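Local coordinates for protein beta-galactoside alpha-2,6-sialyltransferase (Photobacterium sp., PDB 2Z4T) that binds CMP and lactose and, as a sialyltransferase, probably transfers sialic acid from CMP-sialic acid to galactosides in alpha-2,6 linkage, at residues A[116-125]-A[142-153]; A[380-391]-A[500-511]. All coordinates share one frame; numbering follows the deposited sequence. Where two conformers were deposited one is given.

The two contacts lie in different halves of the GT-B fold. Interaction 1 comes first along the chain and closes before interaction 2 opens. It pairs strands 103-122 and 146-151 of the large mixed sheet and ends at the bound sugars. Interaction 2 belongs to the half built on the six-stranded parallel sheet. There helix 371-386 meets the loop that follows strand 498-499, near the C-terminus. The centres of interactions 1 and 2 are about 44 Å apart. The nearest atoms of interactions 1 and 2 are about 16 Å apart. No helix or strand is shared. Interaction 1 reaches the acceptor and CMP, whereas interaction 2 sits at the periphery, 37 Å from the centre of the chain.

Interaction 1: A[116-125]-A[142-153]; sequences SLEVYVDHAS and NPTAQRYIAWGR. With GAL (beta-D-galactopyranose), chain B; GLC (alpha-D-glucopyranose), chain C; C5P (cytidine-5'-monophosphate), chain D.
Leu117 CD1 sits squarely over the centre of one face of the Tyr148 ring, 3.6 Å from the ring centroid. It is a CH-pi contact. Leu117 CG is anti to the backbone N (chi1 -168°), which lets CD1 reach across to the neighbouring strand. Phe169 meets the Tyr148 ring edge-to-face. On the opposite side of the sheet, the Tyr120 ring has Glu118 OE2 in its plane at the edge. Tyr120 OH donates to Glu118 OE2 at 2.6 Å. Arg147 NE reaches the same OE2 of Glu118 at 2.7 Å, a salt bridge, from the other face of the carboxylate and on its syn side. This bond is bent (133°), and the carboxylate and guanidinium planes are 60° apart. Two donors thus grip one buried oxygen. Ser138 of helix 126-141 bonds both Glu118 OE1 and Arg147 NH2, and Leu164 O takes Arg147 NH1.

The His123 ring has Ala124 CB over one face and the sugars at its edge. His123 NE2 donates to O4 of the galactose at 2.9 Å and to its O5 at 3.2 Å. A water in the plane of the Arg153 guanidinium joins Arg153 NE to His123 O and to O3 of the glucose. Asp122 OD1 accepts from Ala124 N in an Asx turn, and Asp122 OD2 bonds Thr128.

The strands run parallel. Seven backbone bonds join them, from Gln146 N to Ser116 O at 3.1 Å through to a weak one from Gly152 N to Asp122 O. Ala124, Gly152 and Arg153 also belong to a magnesium site. Helix 126-141 links the strands in a beta-alpha-beta crossover, with the ligand site at their C-terminal ends, as in the Rossmann-like domains of GT-B glycosyltransferases.

Interaction 2: A[380-391]-A[500-511]; sequences NVINNAINESSP and WADLPNCETGVC
The chain leading into a small disulfide-closed loop (506-511) lies on the C-terminal part of helix 371-386, held by Asn380 and Asn384. Asn380 OD1 accepts from Cys506 N at 2.8 Å, in the carbonyl plane. Asn380 ND2 donates to Pro504 O at 3.1 Å. Both bonds use one amide, which fixes its rotation. Asn384 ND2 gives a second, nearly straight bond to Pro504 O (171°) and also donates to Asn380 O, one turn back. Asn384 OD1 accepts from Ser390 OG on a lone pair.

The helix packs on the six-stranded parallel sheet of the second Rossmann-like half of the GT-B fold, with Val381 on Phe359 of strand 356-360. The loop follows edge strand 498-499. Its disulfide, Cys506-Cys511, spans a type I turn, Cys506 to Gly509. Cys506 CB touches Asn383 CB at 3.6 Å, and Cys511 SG lies against Ser390 CB at the same distance.

Past the helix end, Asn387 ND2 donates to Gly509 O at 2.8 Å, from above the carbonyl plane. Asn387 OD1 takes both Ser389 N, in an Asx turn, and Ser389 OG. Cys511 N then donates to Ser389 OG at 2.8 Å. At the buried side, Val381 CG2 meets Leu503 CD1 at 3.6 Å.

Interaction 1: A[116-125]-A[142-153]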
loop_
_atom_site.group_PDB
_atom_site.type_symbol
_atom_site.label_atom_id
_atom_site.label_comp_id
_atom_site.label_asym_id
_atom_site.label_seq_id
_atom_site.Cartn_x
_atom_site.Cartn_y
_atom_site.Cartn_z
ATOM N N SER A 116 10.218 -12.751 -11.579
ATOM C CA SER A 116 10.041 -11.401 -11.067
ATOM C C SER A 116 9.717 -11.372 -9.572
ATOM O O SER A 116 9.142 -12.309 -8.992
ATOM C CB SER A 116 8.974 -10.658 -11.861
ATOM O OG SER A 116 7.696 -11.185 -11.553
ATOM N N LEU A 117 10.116 -10.276 -8.958
ATOM C CA LEU A 117 9.927 -10.074 -7.545
ATOM C C LEU A 117 9.332 -8.677 -7.341
ATOM O O LEU A 117 9.642 -7.705 -8.088
ATOM C CB LEU A 117 11.266 -10.232 -6.833
ATOM C CG LEU A 117 11.291 -10.339 -5.312
ATOM C CD1 LEU A 117 10.483 -11.535 -4.844
ATOM C CD2 LEU A 117 12.723 -10.429 -4.804
ATOM N N GLU A 118 8.422 -8.608 -6.368
ATOM C CA GLU A 118 7.832 -7.358 -5.926
ATOM C C GLU A 118 7.976 -7.312 -4.424
ATOM O O GLU A 118 7.515 -8.228 -3.742
ATOM C CB GLU A 118 6.363 -7.311 -6.280
ATOM C CG GLU A 118 6.078 -7.103 -7.745
ATOM C CD GLU A 118 4.594 -7.234 -8.046
ATOM O OE1 GLU A 118 4.205 -6.996 -9.207
ATOM O OE2 GLU A 118 3.828 -7.591 -7.117
ATOM N N VAL A 119 8.641 -6.263 -3.925
ATOM C CA VAL A 119 8.889 -6.084 -2.497
ATOM C C VAL A 119 8.146 -4.835 -1.984
ATOM O O VAL A 119 8.221 -3.764 -2.594
ATOM C CB VAL A 119 10.396 -5.978 -2.220
ATOM C CG1 VAL A 119 10.669 -5.863 -0.732
ATOM C CG2 VAL A 119 11.160 -7.182 -2.803
ATOM N N TYR A 120 7.424 -4.976 -0.874
ATOM C CA TYR A 120 6.634 -3.883 -0.315
ATOM C C TYR A 120 6.891 -3.730 1.177
ATOM O O TYR A 120 6.678 -4.678 1.944
ATOM C CB TYR A 120 5.141 -4.152 -0.489
ATOM C CG TYR A 120 4.663 -4.525 -1.887
ATOM C CD1 TYR A 120 4.076 -3.569 -2.708
ATOM C CD2 TYR A 120 4.754 -5.842 -2.354
ATOM C CE1 TYR A 120 3.611 -3.884 -3.979
ATOM C CE2 TYR A 120 4.286 -6.183 -3.625
ATOM C CZ TYR A 120 3.709 -5.187 -4.431
ATOM O OH TYR A 120 3.232 -5.479 -5.679
ATOM N N VAL A 121 7.338 -2.543 1.595
ATOM C CA VAL A 121 7.720 -2.330 2.979
ATOM C C VAL A 121 7.073 -1.067 3.545
ATOM O O VAL A 121 7.198 0.045 2.976
ATOM C CB VAL A 121 9.263 -2.240 3.147
ATOM C CG1 VAL A 121 9.664 -2.226 4.630
ATOM C CG2 VAL A 121 9.980 -3.400 2.420
ATOM N N ASP A 122 6.408 -1.237 4.686
ATOM C CA ASP A 122 5.841 -0.125 5.409
ATOM C C ASP A 122 5.383 -0.540 6.807
ATOM O O ASP A 122 4.898 -1.653 7.019
ATOM C CB ASP A 122 4.661 0.482 4.627
ATOM C CG ASP A 122 3.975 1.598 5.397
ATOM O OD1 ASP A 122 4.680 2.505 5.898
ATOM O OD2 ASP A 122 2.738 1.569 5.523
ATOM N N HIS A 123 5.505 0.382 7.750
ATOM C CA HIS A 123 5.164 0.112 9.133
ATOM C C HIS A 123 3.928 0.922 9.499
ATOM O O HIS A 123 3.349 0.698 10.563
ATOM C CB HIS A 123 6.311 0.542 10.050
ATOM C CG HIS A 123 6.501 2.026 10.082
ATOM N ND1 HIS A 123 7.103 2.718 9.049
ATOM C CD2 HIS A 123 6.113 2.958 10.988
ATOM C CE1 HIS A 123 7.096 4.010 9.327
ATOM N NE2 HIS A 123 6.500 4.182 10.497
ATOM N N ALA A 124 3.549 1.868 8.635
ATOM C CA ALA A 124 2.484 2.836 8.933
ATOM C C ALA A 124 1.137 2.365 8.379
ATOM O O ALA A 124 0.871 1.162 8.399
ATOM C CB ALA A 124 2.847 4.202 8.406
ATOM N N SER A 125 0.286 3.282 7.898
ATOM C CA SER A 125 -1.065 2.893 7.427
ATOM C C SER A 125 -1.288 3.202 5.961
ATOM O O SER A 125 -1.697 2.330 5.182
ATOM C CB SER A 125 -2.168 3.570 8.235
ATOM O OG SER A 125 -2.012 3.332 9.620
ATOM N N ASN A 142 0.289 -9.825 -13.371
ATOM C CA ASN A 142 1.559 -10.556 -13.296
ATOM C C ASN A 142 1.461 -11.770 -12.398
ATOM O O ASN A 142 2.048 -11.794 -11.316
ATOM C CB ASN A 142 2.677 -9.633 -12.798
ATOM C CG ASN A 142 2.751 -8.340 -13.578
ATOM O OD1 ASN A 142 2.355 -7.283 -13.089
ATOM N ND2 ASN A 142 3.237 -8.418 -14.806
ATOM N N PRO A 143 0.717 -12.792 -12.844
ATOM C CA PRO A 143 0.503 -14.016 -12.053
ATOM C C PRO A 143 1.773 -14.707 -11.543
ATOM O O PRO A 143 1.729 -15.359 -10.500
ATOM C CB PRO A 143 -0.241 -14.948 -13.022
ATOM C CG PRO A 143 -0.066 -14.302 -14.419
ATOM C CD PRO A 143 0.018 -12.840 -14.144
ATOM N N THR A 144 2.891 -14.578 -12.248
ATOM C CA THR A 144 4.083 -15.336 -11.864
ATOM C C THR A 144 5.034 -14.540 -10.979
ATOM O O THR A 144 6.068 -15.067 -10.554
ATOM C CB THR A 144 4.890 -15.846 -13.074
ATOM O OG1 THR A 144 5.414 -14.733 -13.797
ATOM C CG2 THR A 144 4.053 -16.731 -14.002
ATOM N N ALA A 145 4.707 -13.276 -10.709
ATOM C CA ALA A 145 5.497 -12.495 -9.747
ATOM C C ALA A 145 5.390 -13.082 -8.347
ATOM O O ALA A 145 4.313 -13.546 -7.945
ATOM C CB ALA A 145 5.065 -11.023 -9.742
ATOM N N GLN A 146 6.517 -13.093 -7.633
ATOM C CA GLN A 146 6.572 -13.425 -6.205
ATOM C C GLN A 146 6.498 -12.124 -5.427
ATOM O O GLN A 146 7.040 -11.095 -5.863
ATOM C CB GLN A 146 7.893 -14.120 -5.841
ATOM C CG GLN A 146 7.975 -15.623 -6.166
ATOM C CD GLN A 146 6.872 -16.474 -5.506
ATOM O OE1 GLN A 146 6.391 -17.437 -6.096
ATOM N NE2 GLN A 146 6.473 -16.115 -4.283
ATOM N N ARG A 147 5.873 -12.165 -4.255
ATOM C CA ARG A 147 5.638 -10.939 -3.502
ATOM C C ARG A 147 6.081 -11.058 -2.058
ATOM O O ARG A 147 5.705 -11.990 -1.348
ATOM C CB ARG A 147 4.177 -10.517 -3.608
ATOM C CG ARG A 147 3.752 -10.326 -5.033
ATOM C CD ARG A 147 2.353 -9.724 -5.163
ATOM N NE ARG A 147 2.071 -9.597 -6.584
ATOM C CZ ARG A 147 1.573 -10.577 -7.335
ATOM N NH1 ARG A 147 1.234 -11.733 -6.779
ATOM N NH2 ARG A 147 1.400 -10.384 -8.641
ATOM N N TYR A 148 6.901 -10.100 -1.646
ATOM C CA TYR A 148 7.438 -10.051 -0.305
ATOM C C TYR A 148 6.932 -8.778 0.349
ATOM O O TYR A 148 7.071 -7.681 -0.213
ATOM C CB TYR A 148 8.963 -9.996 -0.336
ATOM C CG TYR A 148 9.681 -11.213 -0.874
ATOM C CD1 TYR A 148 9.012 -12.405 -1.112
ATOM C CD2 TYR A 148 11.062 -11.173 -1.101
ATOM C CE1 TYR A 148 9.685 -13.521 -1.604
ATOM C CE2 TYR A 148 11.743 -12.270 -1.573
ATOM C CZ TYR A 148 11.052 -13.447 -1.819
ATOM O OH TYR A 148 11.722 -14.538 -2.298
ATOM N N ILE A 149 6.361 -8.927 1.538
ATOM C CA ILE A 149 5.899 -7.802 2.319
ATOM C C ILE A 149 6.600 -7.752 3.664
ATOM O O ILE A 149 7.013 -8.790 4.217
ATOM C CB ILE A 149 4.368 -7.857 2.546
ATOM C CG1 ILE A 149 3.965 -9.051 3.423
ATOM C CG2 ILE A 149 3.632 -7.826 1.214
ATOM C CD1 ILE A 149 2.456 -9.140 3.744
ATOM N N ALA A 150 6.764 -6.540 4.181
ATOM C CA ALA A 150 7.122 -6.369 5.576
ATOM C C ALA A 150 6.234 -5.241 6.036
ATOM O O ALA A 150 6.533 -4.063 5.796
ATOM C CB ALA A 150 8.591 -6.032 5.741
ATOM N N TRP A 151 5.112 -5.622 6.648
ATOM C CA TRP A 151 4.027 -4.694 7.010
ATOM C C TRP A 151 3.815 -4.678 8.505
ATOM O O TRP A 151 3.970 -5.697 9.182
ATOM C CB TRP A 151 2.700 -5.109 6.366
ATOM C CG TRP A 151 2.506 -4.737 4.902
ATOM C CD1 TRP A 151 3.246 -3.851 4.167
ATOM C CD2 TRP A 151 1.481 -5.229 4.018
ATOM N NE1 TRP A 151 2.758 -3.774 2.877
ATOM C CE2 TRP A 151 1.676 -4.605 2.762
ATOM C CE3 TRP A 151 0.421 -6.140 4.166
ATOM C CZ2 TRP A 151 0.846 -4.856 1.661
ATOM C CZ3 TRP A 151 -0.402 -6.399 3.068
ATOM C CH2 TRP A 151 -0.195 -5.750 1.837
ATOM N N GLY A 152 3.425 -3.532 9.027
ATOM C CA GLY A 152 3.096 -3.448 10.442
ATOM C C GLY A 152 1.624 -3.608 10.768
ATOM O O GLY A 152 1.284 -4.190 11.780
ATOM N N ARG A 153 0.748 -3.099 9.912
ATOM C CA ARG A 153 -0.636 -2.836 10.338
ATOM C C ARG A 153 -1.700 -3.608 9.579
ATOM O O ARG A 153 -2.888 -3.448 9.838
ATOM C CB ARG A 153 -0.932 -1.326 10.294
ATOM C CG ARG A 153 0.040 -0.518 11.133
ATOM C CD ARG A 153 -0.639 0.512 11.981
ATOM N NE ARG A 153 0.272 0.987 13.023
ATOM C CZ ARG A 153 0.199 0.665 14.318
ATOM N NH1 ARG A 153 -0.766 -0.137 14.781
ATOM N NH2 ARG A 153 1.100 1.161 15.163
HETATM C C1 GAL B . 6.240 6.225 13.837
HETATM C C2 GAL B . 7.445 6.863 13.150
HETATM C C3 GAL B . 6.994 8.118 12.407
HETATM C C4 GAL B . 5.796 7.809 11.499
HETATM C C5 GAL B . 4.687 7.073 12.254
HETATM C C6 GAL B . 3.574 6.562 11.334
HETATM O O2 GAL B . 8.448 7.146 14.115
HETATM O O3 GAL B . 8.066 8.646 11.639
HETATM O O4 GAL B . 6.252 7.037 10.409
HETATM O O5 GAL B . 5.234 5.943 12.888
HETATM O O6 GAL B . 2.825 7.608 10.752
HETATM C C1 GLC C . 5.738 2.136 17.211
HETATM C C2 GLC C . 4.679 2.369 16.129
HETATM C C3 GLC C . 5.306 3.187 15.002
HETATM C C4 GLC C . 5.987 4.472 15.510
HETATM C C5 GLC C . 6.926 4.128 16.699
HETATM C C6 GLC C . 7.686 5.248 17.438
HETATM O O1 GLC C . 6.875 1.457 16.684
HETATM O O2 GLC C . 4.192 1.166 15.579
HETATM O O3 GLC C . 4.337 3.436 14.018
HETATM O O4 GLC C . 6.701 5.028 14.422
HETATM O O5 GLC C . 6.181 3.402 17.673
HETATM O O6 GLC C . 7.407 6.567 17.016
HETATM O O3P C5P D . -3.668 10.276 11.561
HETATM P P C5P D . -2.582 9.991 10.592
HETATM O O1P C5P D . -1.518 9.178 11.316
HETATM O O2P C5P D . -2.161 11.216 9.806
HETATM O "O5'" C5P D . -3.240 9.069 9.489
HETATM C "C5'" C5P D . -2.474 8.322 8.569
HETATM C "C4'" C5P D . -3.442 7.288 7.996
HETATM O "O4'" C5P D . -3.926 6.439 9.047
HETATM C "C3'" C5P D . -4.705 7.894 7.412
HETATM O "O3'" C5P D . -4.577 8.228 6.035
HETATM C "C2'" C5P D . -5.675 6.753 7.543
HETATM O "O2'" C5P D . -5.381 5.732 6.586
HETATM C "C1'" C5P D . -5.307 6.115 8.843
HETATM N N1 C5P D . -6.167 6.617 9.912
HETATM C C2 C5P D . -7.467 6.063 10.070
HETATM N N3 C5P D . -8.283 6.491 11.066
HETATM C C4 C5P D . -7.876 7.466 11.924
HETATM C C5 C5P D . -6.592 8.036 11.791
HETATM C C6 C5P D . -5.743 7.583 10.767
HETATM O O2 C5P D . -7.886 5.187 9.300
HETATM N N4 C5P D . -8.717 7.859 12.913
HETATM O O HOH W 1 7.772 -13.532 -13.008
HETATM O O HOH W 2 8.781 -14.793 -10.320
HETATM O O HOH W 3 2.043 3.004 12.373
#

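Interaction 2: A[380-391]-A[500-511]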
loop_
_atom_site.group_PDB
_atom_site.type_symbol
_atom_site.label_atom_id
_atom_site.label_comp_id
_atom_site.label_asym_id
_atom_site.label_seq_id
_atom_site.Cartn_x
_atom_site.Cartn_y
_atom_site.Cartn_z
ATOM N N ASN A 380 -13.334 14.794 25.167
ATOM C CA ASN A 380 -13.835 16.137 25.224
ATOM C C ASN A 380 -14.232 16.677 23.843
ATOM O O ASN A 380 -15.210 17.439 23.727
ATOM C CB ASN A 380 -12.856 17.071 25.931
ATOM C CG ASN A 380 -13.485 18.406 26.256
ATOM O OD1 ASN A 380 -14.488 18.462 26.949
ATOM N ND2 ASN A 380 -12.919 19.478 25.737
ATOM N N VAL A 381 -13.497 16.286 22.804
ATOM C CA VAL A 381 -13.842 16.716 21.450
ATOM C C VAL A 381 -15.156 16.075 20.997
ATOM O O VAL A 381 -16.029 16.776 20.474
ATOM C CB VAL A 381 -12.719 16.479 20.437
ATOM C CG1 VAL A 381 -13.169 16.861 19.027
ATOM C CG2 VAL A 381 -11.500 17.274 20.842
ATOM N N ILE A 382 -15.309 14.765 21.220
ATOM C CA ILE A 382 -16.579 14.085 20.927
ATOM C C ILE A 382 -17.725 14.817 21.651
ATOM O O ILE A 382 -18.772 15.092 21.060
ATOM C CB ILE A 382 -16.530 12.573 21.292
ATOM C CG1 ILE A 382 -15.530 11.841 20.386
ATOM C CG2 ILE A 382 -17.908 11.908 21.172
ATOM C CD1 ILE A 382 -15.052 10.547 20.921
ATOM N N ASN A 383 -17.503 15.163 22.914
ATOM C CA ASN A 383 -18.529 15.830 23.715
ATOM C C ASN A 383 -18.950 17.163 23.156
ATOM O O ASN A 383 -20.132 17.491 23.145
ATOM C CB ASN A 383 -18.099 15.959 25.172
ATOM C CG ASN A 383 -18.155 14.636 25.893
ATOM O OD1 ASN A 383 -18.802 13.701 25.416
ATOM N ND2 ASN A 383 -17.471 14.536 27.033
ATOM N N ASN A 384 -17.980 17.909 22.647
ATOM C CA ASN A 384 -18.276 19.178 22.006
ATOM C C ASN A 384 -19.234 19.032 20.820
ATOM O O ASN A 384 -20.143 19.850 20.641
ATOM C CB ASN A 384 -16.968 19.841 21.610
ATOM C CG ASN A 384 -16.469 20.781 22.682
ATOM O OD1 ASN A 384 -16.953 21.910 22.769
ATOM N ND2 ASN A 384 -15.518 20.321 23.525
ATOM N N ALA A 385 -19.050 17.957 20.052
ATOM C CA ALA A 385 -19.882 17.636 18.883
ATOM C C ALA A 385 -21.323 17.205 19.195
ATOM O O ALA A 385 -22.245 17.536 18.431
ATOM C CB ALA A 385 -19.188 16.572 18.001
ATOM N N ILE A 386 -21.509 16.463 20.292
ATOM C CA ILE A 386 -22.806 15.833 20.598
ATOM C C ILE A 386 -23.547 16.498 21.763
ATOM O O ILE A 386 -24.636 16.056 22.133
ATOM C CB ILE A 386 -22.659 14.310 20.920
ATOM C CG1 ILE A 386 -22.152 14.102 22.374
ATOM C CG2 ILE A 386 -21.807 13.597 19.848
ATOM C CD1 ILE A 386 -21.791 12.642 22.766
ATOM N N ASN A 387 -22.948 17.545 22.342
ATOM C CA ASN A 387 -23.547 18.272 23.456
ATOM C C ASN A 387 -24.092 19.646 22.996
ATOM O O ASN A 387 -23.363 20.457 22.421
ATOM C CB ASN A 387 -22.548 18.375 24.625
ATOM C CG ASN A 387 -23.182 18.927 25.915
ATOM O OD1 ASN A 387 -23.885 19.931 25.887
ATOM N ND2 ASN A 387 -22.901 18.288 27.050
ATOM N N GLU A 388 -25.374 19.895 23.231
ATOM C CA GLU A 388 -26.009 21.142 22.785
ATOM C C GLU A 388 -25.418 22.415 23.385
ATOM O O GLU A 388 -25.519 23.492 22.779
ATOM C CB GLU A 388 -27.511 21.117 23.049
ATOM C CG GLU A 388 -28.234 20.039 22.254
ATOM C CD GLU A 388 -29.739 20.207 22.289
ATOM O OE1 GLU A 388 -30.220 21.334 22.013
ATOM O OE2 GLU A 388 -30.437 19.214 22.598
ATOM N N SER A 389 -24.805 22.291 24.560
ATOM C CA SER A 389 -24.244 23.433 25.261
ATOM C C SER A 389 -22.891 23.868 24.691
ATOM O O SER A 389 -22.230 24.739 25.255
ATOM C CB SER A 389 -24.137 23.140 26.756
ATOM O OG SER A 389 -23.164 22.140 27.004
ATOM N N SER A 390 -22.486 23.278 23.570
ATOM C CA SER A 390 -21.265 23.711 22.869
ATOM C C SER A 390 -21.521 24.393 21.524
ATOM O O SER A 390 -22.418 23.980 20.770
ATOM C CB SER A 390 -20.307 22.538 22.647
ATOM O OG SER A 390 -19.272 22.890 21.727
ATOM N N PRO A 391 -20.708 25.414 21.194
ATOM C CA PRO A 391 -20.807 25.991 19.845
ATOM C C PRO A 391 -20.402 25.013 18.726
ATOM O O PRO A 391 -20.760 25.244 17.577
ATOM C CB PRO A 391 -19.857 27.201 19.893
ATOM C CG PRO A 391 -18.934 26.945 21.043
ATOM C CD PRO A 391 -19.677 26.084 22.023
ATOM N N TRP A 500 -7.299 21.580 20.771
ATOM C CA TRP A 500 -7.924 20.936 21.936
ATOM C C TRP A 500 -8.225 21.889 23.069
ATOM O O TRP A 500 -9.143 21.696 23.866
ATOM C CB TRP A 500 -6.994 19.877 22.523
ATOM C CG TRP A 500 -7.015 18.543 21.859
ATOM C CD1 TRP A 500 -7.969 18.056 21.016
ATOM C CD2 TRP A 500 -6.051 17.494 22.023
ATOM N NE1 TRP A 500 -7.651 16.779 20.627
ATOM C CE2 TRP A 500 -6.482 16.405 21.231
ATOM C CE3 TRP A 500 -4.867 17.369 22.763
ATOM C CZ2 TRP A 500 -5.766 15.204 21.145
ATOM C CZ3 TRP A 500 -4.152 16.171 22.682
ATOM C CH2 TRP A 500 -4.608 15.104 21.877
ATOM N N ALA A 501 -7.522 23.020 23.129
ATOM C CA ALA A 501 -7.379 23.650 24.448
ATOM C C ALA A 501 -7.870 25.053 24.942
ATOM O O ALA A 501 -7.870 25.211 26.173
ATOM C CB ALA A 501 -5.945 23.370 24.994
ATOM N N ASP A 502 -8.327 26.056 24.169
ATOM C CA ASP A 502 -9.114 26.136 22.902
ATOM C C ASP A 502 -10.583 25.705 22.904
ATOM O O ASP A 502 -11.450 26.505 22.543
ATOM C CB ASP A 502 -8.375 25.770 21.610
ATOM C CG ASP A 502 -8.939 26.514 20.362
ATOM O OD1 ASP A 502 -8.178 26.799 19.417
ATOM O OD2 ASP A 502 -10.147 26.822 20.314
ATOM N N LEU A 503 -10.891 24.478 23.312
ATOM C CA LEU A 503 -12.286 24.071 23.250
ATOM C C LEU A 503 -12.893 24.155 24.644
ATOM O O LEU A 503 -12.169 24.024 25.635
ATOM C CB LEU A 503 -12.426 22.648 22.727
ATOM C CG LEU A 503 -12.025 22.345 21.290
ATOM C CD1 LEU A 503 -12.077 20.833 21.090
ATOM C CD2 LEU A 503 -12.896 23.089 20.266
ATOM N N PRO A 504 -14.225 24.355 24.728
ATOM C CA PRO A 504 -14.897 24.366 26.019
ATOM C C PRO A 504 -14.757 23.021 26.681
ATOM O O PRO A 504 -14.687 22.011 25.992
ATOM C CB PRO A 504 -16.371 24.586 25.666
ATOM C CG PRO A 504 -16.435 24.884 24.213
ATOM C CD PRO A 504 -15.140 24.568 23.590
ATOM N N ASN A 505 -14.716 23.009 28.003
ATOM C CA ASN A 505 -14.659 21.773 28.750
ATOM C C ASN A 505 -16.070 21.184 29.017
ATOM O O ASN A 505 -16.857 21.714 29.829
ATOM C CB ASN A 505 -13.882 21.983 30.050
ATOM C CG ASN A 505 -13.613 20.682 30.791
ATOM O OD1 ASN A 505 -14.027 19.600 30.354
ATOM N ND2 ASN A 505 -12.927 20.779 31.925
ATOM N N CYS A 506 -16.369 20.073 28.351
ATOM C CA CYS A 506 -17.669 19.464 28.451
ATOM C C CYS A 506 -17.722 18.321 29.455
ATOM O O CYS A 506 -18.706 17.589 29.492
ATOM C CB CYS A 506 -18.110 18.974 27.088
ATOM S SG CYS A 506 -18.154 20.272 25.853
ATOM N N GLU A 507 -16.685 18.165 30.276
ATOM C CA GLU A 507 -16.571 16.932 31.069
ATOM C C GLU A 507 -17.691 16.759 32.093
ATOM O O GLU A 507 -18.124 15.628 32.359
ATOM C CB GLU A 507 -15.169 16.753 31.681
ATOM C CG GLU A 507 -14.877 17.570 32.915
ATOM C CD GLU A 507 -13.385 17.633 33.277
ATOM O OE1 GLU A 507 -12.944 18.712 33.747
ATOM O OE2 GLU A 507 -12.640 16.627 33.104
ATOM N N THR A 508 -18.167 17.874 32.653
ATOM C CA THR A 508 -19.242 17.837 33.670
ATOM C C THR A 508 -20.610 17.580 33.072
ATOM O O THR A 508 -21.559 17.419 33.812
ATOM C CB THR A 508 -19.377 19.170 34.456
ATOM O OG1 THR A 508 -19.761 20.220 33.543
ATOM C CG2 THR A 508 -18.069 19.539 35.192
ATOM N N GLY A 509 -20.726 17.565 31.751
ATOM C CA GLY A 509 -22.031 17.477 31.123
ATOM C C GLY A 509 -22.520 18.829 30.618
ATOM O O GLY A 509 -23.428 18.907 29.773
ATOM N N VAL A 510 -21.936 19.909 31.131
ATOM C CA VAL A 510 -22.178 21.223 30.544
ATOM C C VAL A 510 -20.856 21.711 29.954
ATOM O O VAL A 510 -19.787 21.547 30.567
ATOM C CB VAL A 510 -22.770 22.241 31.578
ATOM C CG1 VAL A 510 -23.252 23.518 30.880
ATOM C CG2 VAL A 510 -23.919 21.600 32.399
ATOM N N CYS A 511 -20.927 22.280 28.752
ATOM C CA CYS A 511 -19.742 22.782 28.078
ATOM C C CYS A 511 -19.359 24.198 28.568
ATOM O O CYS A 511 -20.008 25.188 28.237
ATOM C CB CYS A 511 -19.932 22.722 26.561
ATOM S SG CYS A 511 -20.094 21.042 25.878
HETATM O O HOH W 4 -10.436 19.403 24.371
HETATM O O HOH W 5 -20.723 16.439 27.443
#